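Local coordinates for isomaltodextranase (Arthrobacter globiformis, PDB 5AWO), which hydrolyses alpha-1,6-glucosidic linkages of dextran-like polysaccharides, removing successive isomaltose units from the non-reducing ends of the chains, at residues N57-W65 with A346-N354; T80-R89 with Y99-W107. All coordinates share one frame; numbering follows the deposited sequence.

Contact 1: residues N57-W65 with A346-N354; sequences NEWKVNIDW and ADTYQQIGN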
loop_
_atom_site.group_PDB
_atom_site.type_symbol
_atom_site.label_atom_id
_atom_site.label_comp_id
_atom_site.label_asym_id
_atom_site.label_seq_id
_atom_site.Cartn_x
_atom_site.Cartn_y
_atom_site.Cartn_z
ATOM N N ASN A 57 11.081 -8.374 28.307
ATOM C CA ASN A 57 10.225 -9.504 28.679
ATOM C C ASN A 57 8.808 -9.403 28.125
ATOM O O ASN A 57 8.202 -10.432 27.778
ATOM C CB ASN A 57 10.126 -9.720 30.187
ATOM C CG ASN A 57 9.489 -11.067 30.507
ATOM O OD1 ASN A 57 9.988 -12.101 30.076
ATOM N ND2 ASN A 57 8.339 -11.057 31.178
ATOM N N GLU A 58 8.295 -8.177 28.017
ATOM C CA GLU A 58 6.970 -7.978 27.403
ATOM C C GLU A 58 6.999 -8.287 25.916
ATOM O O GLU A 58 6.078 -8.904 25.382
ATOM C CB GLU A 58 6.485 -6.572 27.673
ATOM C CG GLU A 58 6.010 -6.442 29.104
ATOM C CD GLU A 58 4.808 -7.329 29.356
ATOM O OE1 GLU A 58 3.705 -6.930 28.990
ATOM O OE2 GLU A 58 4.969 -8.456 29.858
ATOM N N TRP A 59 8.085 -7.907 25.244
ATOM C CA TRP A 59 8.308 -8.316 23.866
ATOM C C TRP A 59 8.311 -9.846 23.717
ATOM O O TRP A 59 7.652 -10.401 22.841
ATOM C CB TRP A 59 9.618 -7.691 23.400
ATOM C CG TRP A 59 10.282 -8.166 22.146
ATOM C CD1 TRP A 59 11.420 -8.934 22.061
ATOM C CD2 TRP A 59 9.944 -7.825 20.786
ATOM N NE1 TRP A 59 11.778 -9.107 20.760
ATOM C CE2 TRP A 59 10.911 -8.414 19.947
ATOM C CE3 TRP A 59 8.927 -7.061 20.204
ATOM C CZ2 TRP A 59 10.861 -8.318 18.548
ATOM C CZ3 TRP A 59 8.898 -6.950 18.815
ATOM C CH2 TRP A 59 9.837 -7.563 18.008
ATOM N N LYS A 60 9.046 -10.524 24.615
ATOM C CA LYS A 60 9.119 -11.986 24.563
ATOM C C LYS A 60 7.743 -12.634 24.772
ATOM O O LYS A 60 7.359 -13.520 24.019
ATOM C CB LYS A 60 10.107 -12.514 25.617
ATOM C CG LYS A 60 10.330 -14.018 25.546
ATOM C CD LYS A 60 11.235 -14.494 26.671
ATOM C CE LYS A 60 11.522 -15.986 26.576
ATOM N NZ LYS A 60 10.289 -16.816 26.682
ATOM N N VAL A 61 7.019 -12.185 25.787
ATOM C CA VAL A 61 5.735 -12.808 26.109
ATOM C C VAL A 61 4.741 -12.573 24.961
ATOM O O VAL A 61 4.013 -13.477 24.562
ATOM C CB VAL A 61 5.211 -12.366 27.488
ATOM C CG1 VAL A 61 3.849 -12.962 27.779
ATOM C CG2 VAL A 61 6.169 -12.837 28.590
ATOM N N ASN A 62 4.757 -11.379 24.380
ATOM C CA ASN A 62 3.931 -11.163 23.181
ATOM C C ASN A 62 4.305 -12.061 22.020
ATOM O O ASN A 62 3.432 -12.637 21.361
ATOM C CB ASN A 62 3.974 -9.698 22.733
ATOM C CG ASN A 62 3.098 -8.802 23.589
ATOM O OD1 ASN A 62 3.564 -8.005 24.419
ATOM N ND2 ASN A 62 1.808 -8.966 23.428
ATOM N N ILE A 63 5.610 -12.222 21.762
ATOM C CA ILE A 63 6.046 -13.106 20.703
ATOM C C ILE A 63 5.554 -14.553 20.947
ATOM O O ILE A 63 5.091 -15.220 20.022
ATOM C CB ILE A 63 7.579 -13.114 20.523
ATOM C CG1 ILE A 63 8.029 -11.771 19.925
ATOM C CG2 ILE A 63 8.037 -14.290 19.669
ATOM C CD1 ILE A 63 9.527 -11.580 19.937
ATOM N N ASP A 64 5.705 -15.021 22.181
ATOM C CA ASP A 64 5.298 -16.397 22.507
ATOM C C ASP A 64 3.786 -16.574 22.317
ATOM O O ASP A 64 3.336 -17.593 21.801
ATOM C CB ASP A 64 5.729 -16.768 23.926
ATOM C CG ASP A 64 7.246 -16.886 24.076
ATOM O OD1 ASP A 64 7.930 -17.028 23.056
ATOM O OD2 ASP A 64 7.717 -16.844 25.242
ATOM N N TRP A 65 3.030 -15.546 22.678
ATOM C CA TRP A 65 1.583 -15.526 22.459
ATOM C C TRP A 65 1.267 -15.536 20.965
ATOM O O TRP A 65 0.440 -16.309 20.518
ATOM C CB TRP A 65 0.966 -14.321 23.167
ATOM C CG TRP A 65 -0.405 -13.905 22.713
ATOM C CD1 TRP A 65 -1.583 -14.589 22.856
ATOM C CD2 TRP A 65 -0.732 -12.689 22.045
ATOM N NE1 TRP A 65 -2.616 -13.861 22.338
ATOM C CE2 TRP A 65 -2.122 -12.676 21.851
ATOM C CE3 TRP A 65 0.019 -11.577 21.637
ATOM C CZ2 TRP A 65 -2.772 -11.624 21.226
ATOM C CZ3 TRP A 65 -0.636 -10.525 21.022
ATOM C CH2 TRP A 65 -2.015 -10.558 20.819
ATOM N N ALA A 346 -2.194 -4.558 16.946
ATOM C CA ALA A 346 -1.502 -3.906 18.055
ATOM C C ALA A 346 -2.026 -4.318 19.427
ATOM O O ALA A 346 -1.423 -3.947 20.430
ATOM C CB ALA A 346 -1.497 -2.391 17.923
ATOM N N ASP A 347 -3.125 -5.063 19.509
ATOM C CA ASP A 347 -3.494 -5.633 20.812
ATOM C C ASP A 347 -2.317 -6.436 21.350
ATOM O O ASP A 347 -1.736 -7.255 20.629
ATOM C CB ASP A 347 -4.689 -6.572 20.669
ATOM C CG ASP A 347 -5.902 -5.866 20.125
ATOM O OD1 ASP A 347 -5.982 -5.655 18.882
ATOM O OD2 ASP A 347 -6.769 -5.511 20.952
ATOM N N THR A 348 -2.009 -6.220 22.624
ATOM C CA THR A 348 -1.057 -7.067 23.328
ATOM C C THR A 348 -1.775 -8.300 23.876
ATOM O O THR A 348 -3.007 -8.404 23.826
ATOM C CB THR A 348 -0.460 -6.348 24.545
ATOM O OG1 THR A 348 -1.514 -6.135 25.483
ATOM C CG2 THR A 348 0.171 -5.010 24.192
ATOM N N TYR A 349 -1.010 -9.233 24.448
ATOM C CA TYR A 349 -1.565 -10.443 25.056
ATOM C C TYR A 349 -2.503 -10.075 26.203
ATOM O O TYR A 349 -3.465 -10.809 26.468
ATOM C CB TYR A 349 -0.452 -11.421 25.504
ATOM C CG TYR A 349 0.377 -10.998 26.696
ATOM C CD1 TYR A 349 0.021 -11.374 27.996
ATOM C CD2 TYR A 349 1.551 -10.273 26.526
ATOM C CE1 TYR A 349 0.788 -10.976 29.080
ATOM C CE2 TYR A 349 2.330 -9.901 27.598
ATOM C CZ TYR A 349 1.950 -10.264 28.872
ATOM O OH TYR A 349 2.730 -9.867 29.945
ATOM N N GLN A 350 -2.280 -8.949 26.869
ATOM C CA GLN A 350 -3.198 -8.517 27.939
ATOM C C GLN A 350 -4.465 -7.877 27.411
ATOM O O GLN A 350 -5.511 -7.972 28.053
ATOM C CB GLN A 350 -2.551 -7.524 28.893
ATOM C CG GLN A 350 -1.348 -8.067 29.630
ATOM C CD GLN A 350 -0.058 -7.593 29.033
ATOM O OE1 GLN A 350 0.043 -7.390 27.810
ATOM N NE2 GLN A 350 0.938 -7.383 29.882
ATOM N N GLN A 351 -4.383 -7.228 26.256
ATOM C CA GLN A 351 -5.512 -6.469 25.721
ATOM C C GLN A 351 -6.441 -7.308 24.885
ATOM O O GLN A 351 -7.609 -6.944 24.720
ATOM C CB GLN A 351 -5.003 -5.326 24.842
ATOM C CG GLN A 351 -4.318 -4.210 25.589
ATOM C CD GLN A 351 -3.469 -3.313 24.688
ATOM O OE1 GLN A 351 -3.063 -3.715 23.589
ATOM N NE2 GLN A 351 -3.202 -2.096 25.149
ATOM N N ILE A 352 -5.940 -8.389 24.308
ATOM C CA ILE A 352 -6.689 -9.125 23.286
ATOM C C ILE A 352 -8.046 -9.626 23.817
ATOM O O ILE A 352 -9.047 -9.609 23.088
ATOM C CB ILE A 352 -5.874 -10.268 22.622
ATOM C CG1 ILE A 352 -6.565 -10.827 21.371
ATOM C CG2 ILE A 352 -5.595 -11.409 23.600
ATOM C CD1 ILE A 352 -6.723 -9.827 20.231
ATOM N N GLY A 353 -8.096 -10.029 25.084
ATOM C CA GLY A 353 -9.369 -10.477 25.668
ATOM C C GLY A 353 -9.979 -11.591 24.838
ATOM O O GLY A 353 -9.291 -12.558 24.516
ATOM N N ASN A 354 -11.270 -11.459 24.492
ATOM C CA ASN A 354 -11.931 -12.451 23.628
ATOM C C ASN A 354 -11.962 -11.982 22.183
ATOM O O ASN A 354 -12.936 -12.275 21.512
ATOM C CB ASN A 354 -13.458 -12.676 23.918
ATOM C CG ASN A 354 -13.838 -12.791 25.377
ATOM O OD1 ASN A 354 -13.077 -13.321 26.198
ATOM N ND2 ASN A 354 -15.096 -12.371 25.692
HETATM O O HOH W 1 2.453 -6.409 26.694
#
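Glu58 divides its carboxylate between two neighbours on the facing loop: OE2 accepts from Tyr349 OH at 2.6 Å on its syn lone pair, and OE1 accepts an N-H of Gln350 NE2 at 2.9 Å in a fairly straight bond. The setting is the TIM barrel of glycoside hydrolase family 27, where helix 56-68, following the first barrel strand 39-42, packs against the loop that leaves the last, 343-345. Water 1 lies within hydrogen-bonding distance of both Glu58 OE1 and Gln350 OE1 and may donate to each. Within the loop, Thr348 OG1 accepts from Gln351 N, an ST motif. Gln350 doubles back at chi2 (101°), which brings its OE1 over the centre of the Tyr349 ring while NE2 faces the carboxylate. On the ring's opposite face lies Val61 CG1, 3.5 Å from the centroid in a CH-pi contact; the phenol is thus clamped between a polar amide and a methyl group, with Glu58 OE2 at its edge. With an alanine here instead of the tyrosine, Glu58 OE2 is likely to lose its hydroxyl donor and a gap to open between Val61 and Gln350. One turn further along the helix, Trp65 turns one face to the backbone of Thr348 and Tyr349. Its six-membered ring receives Tyr349 CA over its centre, 3.8 Å away, and Tyr349 CB sits over the CG-CD2 bond. At the far rim of the indole Trp65 CZ2 meets Ile352 CB at 3.7 Å, and the ring edge at Trp65 CH2 faces Asp347 O, 3.3 Å away, a carbonyl that accepts from Trp41 NE1.

Contact 2: residues T80-R89 with Y99-W107; sequences TDGWIEGSSR and YNDSWQHDW. With ACT (acetate ion), chain C.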
loop_
_atom_site.group_PDB
_atom_site.type_symbol
_atom_site.label_atom_id
_atom_site.label_comp_id
_atom_site.label_asym_id
_atom_site.label_seq_id
_atom_site.Cartn_x
_atom_site.Cartn_y
_atom_site.Cartn_z
ATOM N N THR A 80 8.859 -3.991 15.898
ATOM C CA THR A 80 9.068 -2.946 16.869
ATOM C C THR A 80 8.445 -1.627 16.398
ATOM O O THR A 80 7.862 -1.521 15.324
ATOM C CB THR A 80 10.573 -2.791 17.183
ATOM O OG1 THR A 80 11.264 -2.349 16.010
ATOM C CG2 THR A 80 11.180 -4.112 17.640
ATOM N N ASP A 81 8.555 -0.625 17.262
ATOM C CA ASP A 81 8.024 0.694 16.971
ATOM C C ASP A 81 8.939 1.774 17.545
ATOM O O ASP A 81 10.169 1.569 17.604
ATOM C CB ASP A 81 6.558 0.806 17.439
ATOM C CG ASP A 81 5.784 1.839 16.639
ATOM O OD1 ASP A 81 5.574 1.630 15.425
ATOM O OD2 ASP A 81 5.449 2.881 17.267
ATOM N N GLY A 82 8.413 2.945 17.876
ATOM C CA GLY A 82 9.187 4.061 18.339
ATOM C C GLY A 82 9.606 3.960 19.790
ATOM O O GLY A 82 9.826 2.863 20.292
ATOM N N TRP A 83 9.750 5.114 20.433
ATOM C CA TRP A 83 10.327 5.217 21.758
ATOM C C TRP A 83 11.745 4.642 21.705
ATOM O O TRP A 83 12.114 3.836 22.555
ATOM C CB TRP A 83 9.451 4.537 22.828
ATOM C CG TRP A 83 8.154 5.258 22.968
ATOM C CD1 TRP A 83 7.863 6.244 23.862
ATOM C CD2 TRP A 83 6.981 5.077 22.172
ATOM N NE1 TRP A 83 6.570 6.693 23.684
ATOM C CE2 TRP A 83 6.011 5.991 22.651
ATOM C CE3 TRP A 83 6.649 4.248 21.100
ATOM C CZ2 TRP A 83 4.743 6.107 22.077
ATOM C CZ3 TRP A 83 5.358 4.363 20.531
ATOM C CH2 TRP A 83 4.435 5.276 21.031
ATOM N N ILE A 84 12.506 5.071 20.693
ATOM C CA ILE A 84 13.878 4.579 20.445
ATOM C C ILE A 84 15.001 5.536 20.793
ATOM O O ILE A 84 16.179 5.235 20.524
ATOM C CB ILE A 84 14.065 3.946 19.032
ATOM C CG1 ILE A 84 13.587 4.846 17.875
ATOM C CG2 ILE A 84 13.361 2.604 18.966
ATOM C CD1 ILE A 84 14.244 6.200 17.787
ATOM N N GLU A 85 14.700 6.661 21.420
ATOM C CA GLU A 85 15.804 7.551 21.825
ATOM C C GLU A 85 16.731 6.838 22.822
ATOM O O GLU A 85 17.948 7.112 22.843
ATOM C CB GLU A 85 15.295 8.917 22.302
ATOM C CG GLU A 85 14.839 9.796 21.144
ATOM C CD GLU A 85 14.577 11.247 21.548
ATOM O OE1 GLU A 85 14.529 11.507 22.764
ATOM O OE2 GLU A 85 14.397 12.130 20.665
ATOM N N GLY A 86 16.200 5.892 23.576
ATOM C CA GLY A 86 16.974 5.083 24.516
ATOM C C GLY A 86 17.627 3.848 23.911
ATOM O O GLY A 86 18.103 2.970 24.632
ATOM N N SER A 87 17.641 3.765 22.577
ATOM C CA SER A 87 18.466 2.767 21.886
ATOM C C SER A 87 19.742 3.468 21.418
ATOM O O SER A 87 19.777 4.009 20.315
ATOM C CB SER A 87 17.707 2.169 20.710
ATOM O OG SER A 87 18.442 1.138 20.090
ATOM N N SER A 88 20.776 3.471 22.272
ATOM C CA SER A 88 21.998 4.226 22.004
ATOM C C SER A 88 23.184 3.370 21.645
ATOM O O SER A 88 24.123 3.883 21.040
ATOM C CB SER A 88 22.371 5.113 23.208
ATOM O OG SER A 88 22.928 4.369 24.289
ATOM N N ARG A 89 23.177 2.104 22.040
ATOM C CA ARG A 89 24.313 1.227 21.727
ATOM C C ARG A 89 24.353 0.987 20.229
ATOM O O ARG A 89 23.303 0.697 19.626
ATOM C CB ARG A 89 24.191 -0.098 22.452
ATOM C CG ARG A 89 24.261 0.023 23.975
ATOM C CD ARG A 89 24.070 -1.297 24.703
ATOM N NE ARG A 89 22.739 -1.874 24.494
ATOM C CZ ARG A 89 22.225 -2.891 25.187
ATOM N NH1 ARG A 89 22.909 -3.443 26.183
ATOM N NH2 ARG A 89 21.002 -3.338 24.899
ATOM N N TYR A 99 16.747 -3.034 20.422
ATOM C CA TYR A 99 15.612 -2.111 20.475
ATOM C C TYR A 99 15.756 -1.033 21.559
ATOM O O TYR A 99 15.333 0.106 21.377
ATOM C CB TYR A 99 14.291 -2.871 20.656
ATOM C CG TYR A 99 13.150 -1.943 20.992
ATOM C CD1 TYR A 99 12.578 -1.123 20.031
ATOM C CD2 TYR A 99 12.688 -1.826 22.293
ATOM C CE1 TYR A 99 11.550 -0.237 20.359
ATOM C CE2 TYR A 99 11.654 -0.953 22.620
ATOM C CZ TYR A 99 11.101 -0.153 21.644
ATOM O OH TYR A 99 10.114 0.731 21.998
ATOM N N ASN A 100 16.371 -1.395 22.689
ATOM C CA ASN A 100 16.532 -0.483 23.810
ATOM C C ASN A 100 17.760 -0.893 24.625
ATOM O O ASN A 100 18.076 -2.062 24.686
ATOM C CB ASN A 100 15.282 -0.537 24.711
ATOM C CG ASN A 100 15.321 0.473 25.838
ATOM O OD1 ASN A 100 15.677 0.143 26.991
ATOM N ND2 ASN A 100 14.985 1.711 25.532
ATOM N N ASP A 101 18.430 0.082 25.226
ATOM C CA ASP A 101 19.636 -0.193 26.030
ATOM C C ASP A 101 19.387 -1.154 27.211
ATOM O O ASP A 101 20.348 -1.735 27.714
ATOM C CB ASP A 101 20.262 1.111 26.547
ATOM C CG ASP A 101 20.914 1.940 25.455
ATOM O OD1 ASP A 101 21.049 1.459 24.303
ATOM O OD2 ASP A 101 21.263 3.098 25.768
ATOM N N SER A 102 18.126 -1.299 27.664
ATOM C CA SER A 102 17.778 -2.251 28.745
ATOM C C SER A 102 17.763 -3.704 28.300
ATOM O O SER A 102 17.748 -4.625 29.136
ATOM C CB SER A 102 16.415 -1.915 29.376
ATOM O OG SER A 102 15.352 -2.153 28.463
ATOM N N TRP A 103 17.718 -3.934 26.993
ATOM C CA TRP A 103 17.582 -5.272 26.431
ATOM C C TRP A 103 18.905 -6.016 26.628
ATOM O O TRP A 103 19.978 -5.436 26.449
ATOM C CB TRP A 103 17.197 -5.201 24.950
ATOM C CG TRP A 103 15.731 -4.891 24.737
ATOM C CD1 TRP A 103 14.927 -4.150 25.534
ATOM C CD2 TRP A 103 14.926 -5.372 23.669
ATOM N NE1 TRP A 103 13.637 -4.155 25.040
ATOM C CE2 TRP A 103 13.614 -4.893 23.887
ATOM C CE3 TRP A 103 15.168 -6.172 22.551
ATOM C CZ2 TRP A 103 12.567 -5.176 23.005
ATOM C CZ3 TRP A 103 14.120 -6.458 21.686
ATOM C CH2 TRP A 103 12.835 -5.942 21.919
ATOM N N GLN A 104 18.806 -7.289 26.994
ATOM C CA GLN A 104 19.972 -8.157 27.157
ATOM C C GLN A 104 20.408 -8.818 25.864
ATOM O O GLN A 104 21.527 -9.352 25.782
ATOM C CB GLN A 104 19.654 -9.223 28.207
ATOM C CG GLN A 104 19.418 -8.643 29.590
ATOM C CD GLN A 104 19.095 -9.715 30.625
ATOM O OE1 GLN A 104 18.061 -10.383 30.544
ATOM N NE2 GLN A 104 19.978 -9.882 31.606
ATOM N N HIS A 105 19.545 -8.812 24.846
ATOM C CA HIS A 105 19.834 -9.492 23.606
ATOM C C HIS A 105 19.729 -8.528 22.449
ATOM O O HIS A 105 18.920 -7.599 22.508
ATOM C CB HIS A 105 18.867 -10.643 23.396
ATOM C CG HIS A 105 18.798 -11.596 24.545
ATOM N ND1 HIS A 105 19.770 -12.545 24.772
ATOM C CD2 HIS A 105 17.876 -11.756 25.525
ATOM C CE1 HIS A 105 19.459 -13.239 25.852
ATOM N NE2 HIS A 105 18.313 -12.786 26.324
ATOM N N ASP A 106 20.512 -8.782 21.403
ATOM C CA ASP A 106 20.590 -7.947 20.222
ATOM C C ASP A 106 19.558 -8.351 19.153
ATOM O O ASP A 106 18.755 -9.282 19.344
ATOM C CB ASP A 106 22.049 -7.870 19.673
ATOM C CG ASP A 106 22.565 -9.177 19.095
ATOM O OD1 ASP A 106 21.803 -10.147 18.915
ATOM O OD2 ASP A 106 23.779 -9.207 18.774
ATOM N N TRP A 107 19.550 -7.633 18.040
ATOM C CA TRP A 107 18.568 -7.891 16.995
ATOM C C TRP A 107 18.693 -9.316 16.456
ATOM O O TRP A 107 17.691 -9.962 16.168
ATOM C CB TRP A 107 18.739 -6.914 15.847
ATOM C CG TRP A 107 18.384 -5.459 16.122
ATOM C CD1 TRP A 107 19.211 -4.378 16.027
ATOM C CD2 TRP A 107 17.086 -4.932 16.420
ATOM N NE1 TRP A 107 18.527 -3.220 16.303
ATOM C CE2 TRP A 107 17.215 -3.538 16.541
ATOM C CE3 TRP A 107 15.832 -5.510 16.636
ATOM C CZ2 TRP A 107 16.125 -2.707 16.835
ATOM C CZ3 TRP A 107 14.747 -4.688 16.931
ATOM C CH2 TRP A 107 14.910 -3.308 17.045
HETATM C C ACT C . 11.217 8.370 18.787
HETATM O O ACT C . 11.127 9.451 19.375
HETATM O OXT ACT C . 11.525 7.367 19.405
HETATM C CH3 ACT C . 10.887 8.300 17.332
HETATM O O HOH W 2 14.309 2.170 22.889
HETATM O O HOH W 3 20.583 -0.953 22.918
HETATM O O HOH W 4 22.410 -5.310 28.147
#
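Asp101 and Arg89 run antiparallel alongside one another, their carboxylate and guanidinium planes 65° apart. Asp101 OD1 lies well out of the guanidinium plane, so the long salt bridge between them is one of charge alone, with no N-H aimed at the oxygen. The carboxylate spends its directed bonds on backbone and hydroxyl: Asp101 OD1 accepts from Ser88 N at 2.9 Å and, from the opposite face of its plane, from Arg89 N, while OD2 takes the Ser88 OG proton at 2.6 Å. Bent at chi3 (-64°), Arg89 lays its guanidinium over Asp101 O and sends NH2 almost straight, in plane, to Trp103 O at 2.8 Å. Water 3 links Arg89 NE to Asp101 OD1.

At the other end, Tyr99 extends its ring across Ile84, CE1 meeting Ile84 CG2 at 3.6 Å, and its hydroxyl donates to Gly82 O at 2.7 Å, nearly along the C=O axis. Thr80 CG2 abuts the edge of the Trp107 indole. Both segments belong to the long loop after strand 77-79, where Asp81 lies near Asp201, the probable nucleophile. An acetate, probably from the crystallisation liquor, accepts from Ile84 N. With three protein donors and a water on one carboxylate, the negative charge of Asp101 is likely to be well stabilised.

Overall arrangement
From the N terminus, the chain runs through barrel strand 39-42 into helix 56-68, whose residues 57-65 supply the first half of contact 1. It then enters strand 77-79 and the long excursion before helix 107-116, which contact 2 closes by joining 80-89 to 99-107 across only nine residues. Most of the barrel follows before 346-354, beyond strand 343-345, returns to complete contact 1. The short loop is therefore nested inside a much longer one. Contact 1 ties helix 56-68 to the loop leaving strand 343-345, beside the seam where strands 39-42 and 343-345 pair; contact 2 joins two parts of a loop that passes near the probable nucleophile. Trp59 links them, packing against Trp103 and Thr80.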